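Local atomic coordinates of stage II sporulation protein E (SpoIIE) (Moorella thermoacetica, PDB entry 3ZT9), a protein that probably acts as a manganese-dependent PP2C-type phosphatase that removes phosphate from partner proteins in stressosome signalling. Residues L34-D38 against D185-I190; A82-L86 against A98-I104; L24-E29 against M57-N62. All coordinates share one frame; numbering follows the deposited sequence.

Contact 1. Residues L34-D38 against D185-I190. With MN (manganese (II) ion), chain C; MN (manganese (II) ion), chain B.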
loop_
_atom_site.group_PDB
_atom_site.type_symbol
_atom_site.label_atom_id
_atom_site.label_comp_id
_atom_site.label_asym_id
_atom_site.label_seq_id
_atom_site.Cartn_x
_atom_site.Cartn_y
_atom_site.Cartn_z
ATOM N N LEU A 34 -3.572 0.895 -5.985
ATOM C CA LEU A 34 -3.541 0.164 -4.721
ATOM C C LEU A 34 -2.664 0.949 -3.781
ATOM O O LEU A 34 -1.517 1.193 -4.115
ATOM C CB LEU A 34 -2.877 -1.230 -4.911
ATOM C CG LEU A 34 -3.423 -2.108 -6.054
ATOM C CD1 LEU A 34 -2.481 -3.285 -6.247
ATOM C CD2 LEU A 34 -4.799 -2.623 -5.728
ATOM N N ALA A 35 -3.160 1.300 -2.600
ATOM C CA ALA A 35 -2.371 2.143 -1.725
ATOM C C ALA A 35 -2.520 1.726 -0.281
ATOM O O ALA A 35 -3.617 1.331 0.158
ATOM C CB ALA A 35 -2.794 3.648 -1.875
ATOM N N VAL A 36 -1.421 1.867 0.476
ATOM C CA VAL A 36 -1.507 1.684 1.926
ATOM C C VAL A 36 -0.833 2.868 2.589
ATOM O O VAL A 36 0.252 3.251 2.202
ATOM C CB VAL A 36 -0.811 0.354 2.405
ATOM C CG1 VAL A 36 -0.791 0.257 3.927
ATOM C CG2 VAL A 36 -1.530 -0.900 1.801
ATOM N N GLY A 37 -1.453 3.412 3.628
ATOM C CA GLY A 37 -0.825 4.491 4.373
ATOM C C GLY A 37 -0.724 4.064 5.833
ATOM O O GLY A 37 -1.540 3.276 6.331
ATOM N N ASP A 38 0.274 4.606 6.528
ATOM C CA ASP A 38 0.434 4.326 7.947
ATOM C C ASP A 38 0.653 5.668 8.613
ATOM O O ASP A 38 1.691 6.258 8.418
ATOM C CB ASP A 38 1.672 3.400 8.122
ATOM C CG ASP A 38 2.048 3.149 9.576
ATOM O OD1 ASP A 38 1.514 3.844 10.464
ATOM O OD2 ASP A 38 2.897 2.266 9.838
ATOM N N ASP A 185 1.034 -2.942 16.937
ATOM C CA ASP A 185 0.965 -1.868 15.965
ATOM C C ASP A 185 -0.258 -2.129 15.131
ATOM O O ASP A 185 -0.778 -3.257 15.125
ATOM C CB ASP A 185 2.230 -1.815 15.069
ATOM C CG ASP A 185 2.346 -0.485 14.307
ATOM O OD1 ASP A 185 1.639 0.482 14.695
ATOM O OD2 ASP A 185 3.117 -0.382 13.330
ATOM N N ASP A 186 -0.718 -1.098 14.442
ATOM C CA ASP A 186 -1.749 -1.259 13.413
ATOM C C ASP A 186 -1.240 -2.129 12.284
ATOM O O ASP A 186 -0.048 -2.128 12.003
ATOM C CB ASP A 186 -2.101 0.102 12.855
ATOM C CG ASP A 186 -2.612 1.044 13.935
ATOM O OD1 ASP A 186 -3.630 0.728 14.533
ATOM O OD2 ASP A 186 -2.001 2.077 14.165
ATOM N N VAL A 187 -2.141 -2.843 11.617
ATOM C CA VAL A 187 -1.753 -3.733 10.511
ATOM C C VAL A 187 -2.613 -3.392 9.306
ATOM O O VAL A 187 -3.818 -3.153 9.440
ATOM C CB VAL A 187 -1.916 -5.210 10.908
ATOM C CG1 VAL A 187 -1.806 -6.138 9.688
ATOM C CG2 VAL A 187 -0.879 -5.595 12.015
ATOM N N ALA A 188 -2.017 -3.376 8.114
ATOM C CA ALA A 188 -2.786 -3.188 6.904
ATOM C C ALA A 188 -2.137 -4.025 5.806
ATOM O O ALA A 188 -0.919 -4.018 5.663
ATOM C CB ALA A 188 -2.783 -1.707 6.481
ATOM N N VAL A 189 -2.945 -4.716 5.015
ATOM C CA VAL A 189 -2.416 -5.569 3.961
ATOM C C VAL A 189 -3.342 -5.534 2.779
ATOM O O VAL A 189 -4.553 -5.652 2.971
ATOM C CB VAL A 189 -2.394 -7.064 4.385
ATOM C CG1 VAL A 189 -1.590 -7.884 3.325
ATOM C CG2 VAL A 189 -1.809 -7.235 5.767
ATOM N N ILE A 190 -2.771 -5.460 1.565
ATOM C CA ILE A 190 -3.541 -5.646 0.324
ATOM C C ILE A 190 -2.879 -6.752 -0.497
ATOM O O ILE A 190 -1.657 -6.799 -0.575
ATOM C CB ILE A 190 -3.513 -4.358 -0.541
ATOM C CG1 ILE A 190 -4.249 -3.237 0.206
ATOM C CG2 ILE A 190 -4.185 -4.600 -1.870
ATOM C CD1 ILE A 190 -4.175 -1.878 -0.565
HETATM MN MN MN C . 3.176 1.107 11.723
HETATM MN MN MN B . 1.264 4.332 12.537
HETATM O O HOH W 1 2.344 2.512 13.245
HETATM O O HOH W 2 -0.591 3.231 12.209
HETATM O O HOH W 3 1.227 0.220 11.238
HETATM O O HOH W 4 3.521 4.740 12.681
HETATM O O HOH W 5 4.884 2.352 12.459
#
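Val-36 and Ile-190 pass each other in opposite directions between the two strands, the CG2 branch of Val-36 lying 3.7 Å from the CD1 of Ile-190. The other branch of Val-36, CG1, stands anti to its own backbone N (chi1 174°) and meets the methyl CB of Ala-188 at 3.8 Å, putting one branch of the valine on each of two alternate residues of the facing strand. Ile-190 CD1 also comes 3.3 Å from the backbone O of Ala-35. The evidence for face-to-face sheet packing is that these strand segments lie 7.8 Å apart axis to axis, run antiparallel at 171° and touch through apolar side chains with no polar bond between them. They belong to the two sheets of the PP2C-type beta sandwich, and the metal centre lies where strand 31-39 reaches Asp-38 and the loop leading into strand 187-192 brings in Asp-185. There the carboxylate of Asp-38 spans two manganese ions: OD1 binds the chain B ion at 2.1 Å and OD2 the chain C ion at 2.2 Å. Asp-185 reaches the chain C ion with its OD2 at 2.2 Å, and its OD1 accepts a hydrogen bond from water 1, which bridges both ions. Asp-150 completes the chain C site, the backbone oxygens of Gly-39 and Gly-41 the chain B site. Asp-186 works from the second shell, its OD2 accepting a hydrogen bond from manganese-bound water 2, 2.7 Å away.

Contact 2. Residues A82-L86 against A98-I104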
loop_
_atom_site.group_PDB
_atom_site.type_symbol
_atom_site.label_atom_id
_atom_site.label_comp_id
_atom_site.label_asym_id
_atom_site.label_seq_id
_atom_site.Cartn_x
_atom_site.Cartn_y
_atom_site.Cartn_z
ATOM N N ALA A 82 2.329 10.853 7.664
ATOM C CA ALA A 82 2.143 9.452 7.349
ATOM C C ALA A 82 3.210 8.996 6.366
ATOM O O ALA A 82 3.833 9.810 5.690
ATOM C CB ALA A 82 0.758 9.270 6.712
ATOM N N VAL A 83 3.411 7.685 6.290
ATOM C CA VAL A 83 4.213 7.085 5.230
ATOM C C VAL A 83 3.195 6.382 4.329
ATOM O O VAL A 83 2.121 6.038 4.791
ATOM C CB VAL A 83 5.270 6.112 5.802
ATOM C CG1 VAL A 83 6.202 6.880 6.729
ATOM C CG2 VAL A 83 4.632 4.892 6.546
ATOM N N ALA A 84 3.500 6.184 3.056
ATOM C CA ALA A 84 2.492 5.614 2.129
ATOM C C ALA A 84 3.146 5.010 0.898
ATOM O O ALA A 84 4.226 5.421 0.486
ATOM C CB ALA A 84 1.525 6.726 1.678
ATOM N N ALA A 85 2.476 4.026 0.329
ATOM C CA ALA A 85 2.917 3.391 -0.909
ATOM C C ALA A 85 1.744 3.458 -1.860
ATOM O O ALA A 85 0.605 3.332 -1.424
ATOM C CB ALA A 85 3.255 1.944 -0.634
ATOM N N LEU A 86 2.019 3.585 -3.157
ATOM C CA LEU A 86 0.991 3.476 -4.160
ATOM C C LEU A 86 1.560 2.683 -5.332
ATOM O O LEU A 86 2.713 2.905 -5.762
ATOM C CB LEU A 86 0.618 4.877 -4.634
ATOM C CG LEU A 86 -0.312 4.945 -5.841
ATOM C CD1 LEU A 86 -1.621 4.360 -5.467
ATOM C CD2 LEU A 86 -0.476 6.425 -6.249
ATOM N N ALA A 98 5.355 2.036 -9.245
ATOM C CA ALA A 98 5.050 2.070 -7.823
ATOM C C ALA A 98 6.000 3.050 -7.155
ATOM O O ALA A 98 7.132 3.215 -7.608
ATOM C CB ALA A 98 5.238 0.709 -7.208
ATOM N N ALA A 99 5.573 3.666 -6.051
ATOM C CA ALA A 99 6.550 4.441 -5.241
ATOM C C ALA A 99 6.164 4.368 -3.773
ATOM O O ALA A 99 5.005 4.071 -3.453
ATOM C CB ALA A 99 6.578 5.888 -5.709
ATOM N N ILE A 100 7.130 4.641 -2.899
ATOM C CA ILE A 100 6.898 4.527 -1.462
ATOM C C ILE A 100 7.630 5.653 -0.781
ATOM O O ILE A 100 8.813 5.842 -1.048
ATOM C CB ILE A 100 7.491 3.201 -0.869
ATOM C CG1 ILE A 100 6.963 1.985 -1.644
ATOM C CG2 ILE A 100 7.123 3.076 0.633
ATOM C CD1 ILE A 100 7.775 0.740 -1.368
ATOM N N VAL A 101 6.939 6.393 0.083
ATOM C CA VAL A 101 7.626 7.340 0.959
ATOM C C VAL A 101 7.504 6.755 2.362
ATOM O O VAL A 101 6.404 6.572 2.881
ATOM C CB VAL A 101 7.045 8.778 0.876
ATOM C CG1 VAL A 101 7.730 9.681 1.893
ATOM C CG2 VAL A 101 7.254 9.330 -0.519
ATOM N N GLY A 102 8.643 6.436 2.969
ATOM C CA GLY A 102 8.627 5.864 4.294
ATOM C C GLY A 102 8.763 4.351 4.220
ATOM O O GLY A 102 9.429 3.848 3.330
ATOM N N ASN A 103 8.175 3.626 5.160
ATOM C CA ASN A 103 8.499 2.197 5.263
ATOM C C ASN A 103 7.318 1.254 5.021
ATOM O O ASN A 103 7.231 0.210 5.608
ATOM C CB ASN A 103 9.133 1.874 6.600
ATOM C CG ASN A 103 8.153 1.997 7.741
ATOM O OD1 ASN A 103 7.101 2.625 7.594
ATOM N ND2 ASN A 103 8.489 1.399 8.884
ATOM N N ILE A 104 6.424 1.614 4.129
ATOM C CA ILE A 104 5.444 0.647 3.692
ATOM C C ILE A 104 6.192 -0.396 2.792
ATOM O O ILE A 104 7.158 -0.052 2.105
ATOM C CB ILE A 104 4.342 1.338 2.863
ATOM C CG1 ILE A 104 3.634 2.427 3.686
ATOM C CG2 ILE A 104 3.353 0.297 2.322
ATOM C CD1 ILE A 104 2.838 1.937 4.910
#
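Ala-84 and Val-101 meet through their flat peptide groups, each N donating to the other's O at 2.9 Å; the N-H of Ala-84 arrives in the carbonyl plane of Val-101. Leu-86 and Ala-99 repeat the reciprocal pair at 3.0 Å, which makes both antiparallel hydrogen-bonded pairs, with Ala-85 and Ile-100 as the non-hydrogen-bonded pair between them. On one face of these peptides lie the side chains of Leu-86, Ala-99 and Val-101 against helix 65-76, and Ala-84 against Leu-124 in a loop; on the other, Ala-85 and Ile-100 face Val-106. Ile-104 folds back over that second face: its CG2 presses on Ala-85 CB at 3.4 Å, tighter than usual contact, its CG1 lies 3.7 Å from Ala-84 CA, and its CD1 ends 3.8 Å from Val-83 CG2. An alanine at this position would strip away CG1, CG2 and CD1, and is likely to open a gap over Ala-84 and Ala-85 and leave Val-83 CG2 short of a neighbour. Gly-102 has no side chain to obstruct this: a CB would fall 2.1 Å from Val-83 CG1, and at these backbone angles would also collide with Val-101 O. Beyond it Asn-103 OD1 lies 3.5 Å from Val-83 CG2, while its ND2 hydrogen-bonds to Asp-150 OD2. The paired strands 82-90 and 95-101 form a beta hairpin, and the loop leaving it borders the manganese site through Asn-103 and the metal ligand Asp-150.

Contact 3. Residues L24-E29 against M57-N62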
loop_
_atom_site.group_PDB
_atom_site.type_symbol
_atom_site.label_atom_id
_atom_site.label_comp_id
_atom_site.label_asym_id
_atom_site.label_seq_id
_atom_site.Cartn_x
_atom_site.Cartn_y
_atom_site.Cartn_z
ATOM N N LEU A 24 -6.464 1.785 0.148
ATOM C CA LEU A 24 -7.273 2.242 -0.984
ATOM C C LEU A 24 -7.110 1.245 -2.124
ATOM O O LEU A 24 -6.000 0.814 -2.424
ATOM C CB LEU A 24 -6.770 3.594 -1.486
ATOM C CG LEU A 24 -7.439 4.122 -2.762
ATOM C CD1 LEU A 24 -8.863 4.530 -2.484
ATOM C CD2 LEU A 24 -6.658 5.300 -3.302
ATOM N N VAL A 25 -8.223 0.836 -2.701
ATOM C CA VAL A 25 -8.240 0.122 -3.977
ATOM C C VAL A 25 -9.210 0.882 -4.844
ATOM O O VAL A 25 -10.378 1.021 -4.497
ATOM C CB VAL A 25 -8.714 -1.352 -3.842
ATOM C CG1 VAL A 25 -8.818 -1.988 -5.200
ATOM C CG2 VAL A 25 -7.706 -2.100 -2.920
ATOM N N LYS A 26 -8.752 1.361 -5.988
ATOM C CA LYS A 26 -9.623 2.145 -6.848
ATOM C C LYS A 26 -9.397 1.762 -8.301
ATOM O O LYS A 26 -8.266 1.684 -8.751
ATOM C CB LYS A 26 -9.382 3.643 -6.599
ATOM C CG LYS A 26 -10.373 4.591 -7.327
ATOM C CD LYS A 26 -11.828 4.137 -7.164
ATOM C CE LYS A 26 -12.888 5.104 -7.765
ATOM N NZ LYS A 26 -12.926 5.284 -9.260
ATOM N N ARG A 27 -10.486 1.471 -9.006
ATOM C CA ARG A 27 -10.429 0.941 -10.352
ATOM C C ARG A 27 -10.942 2.030 -11.256
ATOM O O ARG A 27 -12.009 2.609 -11.024
ATOM C CB ARG A 27 -11.285 -0.324 -10.494
ATOM C CG ARG A 27 -11.174 -1.288 -9.311
ATOM C CD ARG A 27 -11.895 -2.603 -9.571
ATOM N NE ARG A 27 -11.811 -3.528 -8.435
ATOM C CZ ARG A 27 -11.151 -4.685 -8.449
ATOM N NH1 ARG A 27 -10.496 -5.076 -9.537
ATOM N NH2 ARG A 27 -11.146 -5.455 -7.373
ATOM N N VAL A 28 -10.164 2.308 -12.286
ATOM C CA VAL A 28 -10.414 3.435 -13.156
ATOM C C VAL A 28 -9.978 3.084 -14.574
ATOM O O VAL A 28 -8.789 3.146 -14.897
ATOM C CB VAL A 28 -9.643 4.666 -12.649
ATOM C CG1 VAL A 28 -9.225 5.555 -13.795
ATOM C CG2 VAL A 28 -10.474 5.424 -11.639
ATOM N N GLU A 29 -10.936 2.681 -15.405
ATOM C CA GLU A 29 -10.658 2.436 -16.816
ATOM C C GLU A 29 -9.468 1.480 -17.029
ATOM O O GLU A 29 -8.458 1.859 -17.606
ATOM C CB GLU A 29 -10.389 3.775 -17.527
ATOM C CG GLU A 29 -8.914 4.219 -17.490
ATOM C CD GLU A 29 -8.654 5.428 -16.618
ATOM O OE1 GLU A 29 -9.567 6.289 -16.499
ATOM O OE2 GLU A 29 -7.527 5.507 -16.058
ATOM N N MET A 57 -4.777 10.904 -2.339
ATOM C CA MET A 57 -4.407 10.075 -3.488
ATOM C C MET A 57 -5.573 9.864 -4.420
ATOM O O MET A 57 -5.449 10.032 -5.645
ATOM C CB MET A 57 -3.897 8.725 -3.009
ATOM C CG MET A 57 -2.556 8.839 -2.384
ATOM S SD MET A 57 -1.961 7.188 -1.958
ATOM C CE MET A 57 -0.293 7.575 -1.551
ATOM N N GLU A 58 -6.713 9.499 -3.858
ATOM C CA GLU A 58 -7.866 9.216 -4.691
ATOM C C GLU A 58 -8.210 10.456 -5.483
ATOM O O GLU A 58 -8.545 10.397 -6.672
ATOM C CB GLU A 58 -9.063 8.791 -3.851
ATOM C CG GLU A 58 -10.326 8.742 -4.695
ATOM C CD GLU A 58 -11.459 7.970 -4.046
ATOM O OE1 GLU A 58 -11.310 7.543 -2.883
ATOM O OE2 GLU A 58 -12.497 7.792 -4.719
ATOM N N SER A 59 -8.109 11.607 -4.850
ATOM C CA SER A 59 -8.491 12.835 -5.541
ATOM C C SER A 59 -7.480 13.179 -6.661
ATOM O O SER A 59 -7.800 13.921 -7.576
ATOM C CB SER A 59 -8.616 13.982 -4.539
ATOM O OG SER A 59 -7.335 14.438 -4.157
ATOM N N SER A 60 -6.274 12.624 -6.580
ATOM C CA SER A 60 -5.167 12.973 -7.480
ATOM C C SER A 60 -4.868 11.879 -8.501
ATOM O O SER A 60 -3.894 11.958 -9.235
ATOM C CB SER A 60 -3.892 13.176 -6.664
ATOM O OG SER A 60 -4.070 14.199 -5.723
ATOM N N MET A 61 -5.688 10.852 -8.556
ATOM C CA MET A 61 -5.438 9.801 -9.527
ATOM C C MET A 61 -5.305 10.260 -10.951
ATOM O O MET A 61 -6.001 11.143 -11.418
ATOM C CB MET A 61 -6.531 8.779 -9.459
ATOM C CG MET A 61 -6.239 7.976 -8.305
ATOM S SD MET A 61 -7.331 6.702 -7.845
ATOM C CE MET A 61 -6.451 6.248 -6.400
ATOM N N ASN A 62 -4.408 9.590 -11.645
ATOM C CA ASN A 62 -4.148 9.874 -13.048
ATOM C C ASN A 62 -3.615 11.266 -13.311
ATOM O O ASN A 62 -3.697 11.773 -14.429
ATOM C CB ASN A 62 -5.374 9.576 -13.890
ATOM C CG ASN A 62 -5.367 8.155 -14.384
ATOM O OD1 ASN A 62 -4.300 7.567 -14.601
ATOM N ND2 ASN A 62 -6.544 7.577 -14.532
#
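Lys-26 and Glu-58 mark one close passage of the two backbones, their CA atoms 7.6 Å apart, and Val-28 and Met-61 a wider one, CA to CA 8.9 Å. Strand 21-28, outermost in its sheet, thus runs past the C-terminal part of helix 43-60 and the Met-61 and Asn-62 that follow, the helix lying on the outer face of the sheet, as in the layered alpha-beta-beta-alpha architecture of PP2C phosphatases. By strand alternation, Leu-24, Lys-26 and Val-28 all point toward this segment. Leu-24, whose chi1 of 174° sets CG opposite its own amide nitrogen, meets the extended Met-61 tip to tip; its CD2 and the CE of Met-61 are modelled 3.2 Å apart, so close that the exact separation is doubtful. Lys-26 crosses Met-61 obliquely, laying CG 3.7 Å from the sulfur SD. Bends in the lysine chain then carry NZ back to a weak bond with Arg-27 O at 3.3 Å. Glu-58 crosses this lysine at about a right angle, but Lys-26 NZ and Glu-58 OE2 stay 5.2 Å apart, too far for a salt bridge. Asn-62 sits beyond, its OD1 hydrogen-bonded to Arg-88 NH2 and its ND2 3.4 Å from CG1 of the poorly ordered Val-28. The same ND2 donates to the syn lone pair of OE2 of Glu-29, also poorly ordered, at 2.8 Å with an N-H...O angle of 141°, the oxygen tilted 17° out of the amide plane.

The centres of contacts 1 and 2 lie about 10 Å apart, and that of contact 3 about 16 Å from either. Each has a segment in the same antiparallel sheet, where strands 21-28, 31-39, 82-90 and 95-101 are successive neighbours; 185-190 belongs to the facing sheet. Strand 31-39 sits between strand 21-28 of contact 3 and strand 82-90 of contact 2: Asp-38 N probably bonds to Val-83 O, and Leu-24 N to Ala-35 O. Met-57 packs SD on Ala-35 CB and CE on Ala-84 CB. Along the chain contact 2 is nested within contact 1, contacts 1 and 3 alternate, and contact 3 closes before contact 2 opens. Packing, pairing and helix thus converge on the sheet carrying Asp-38.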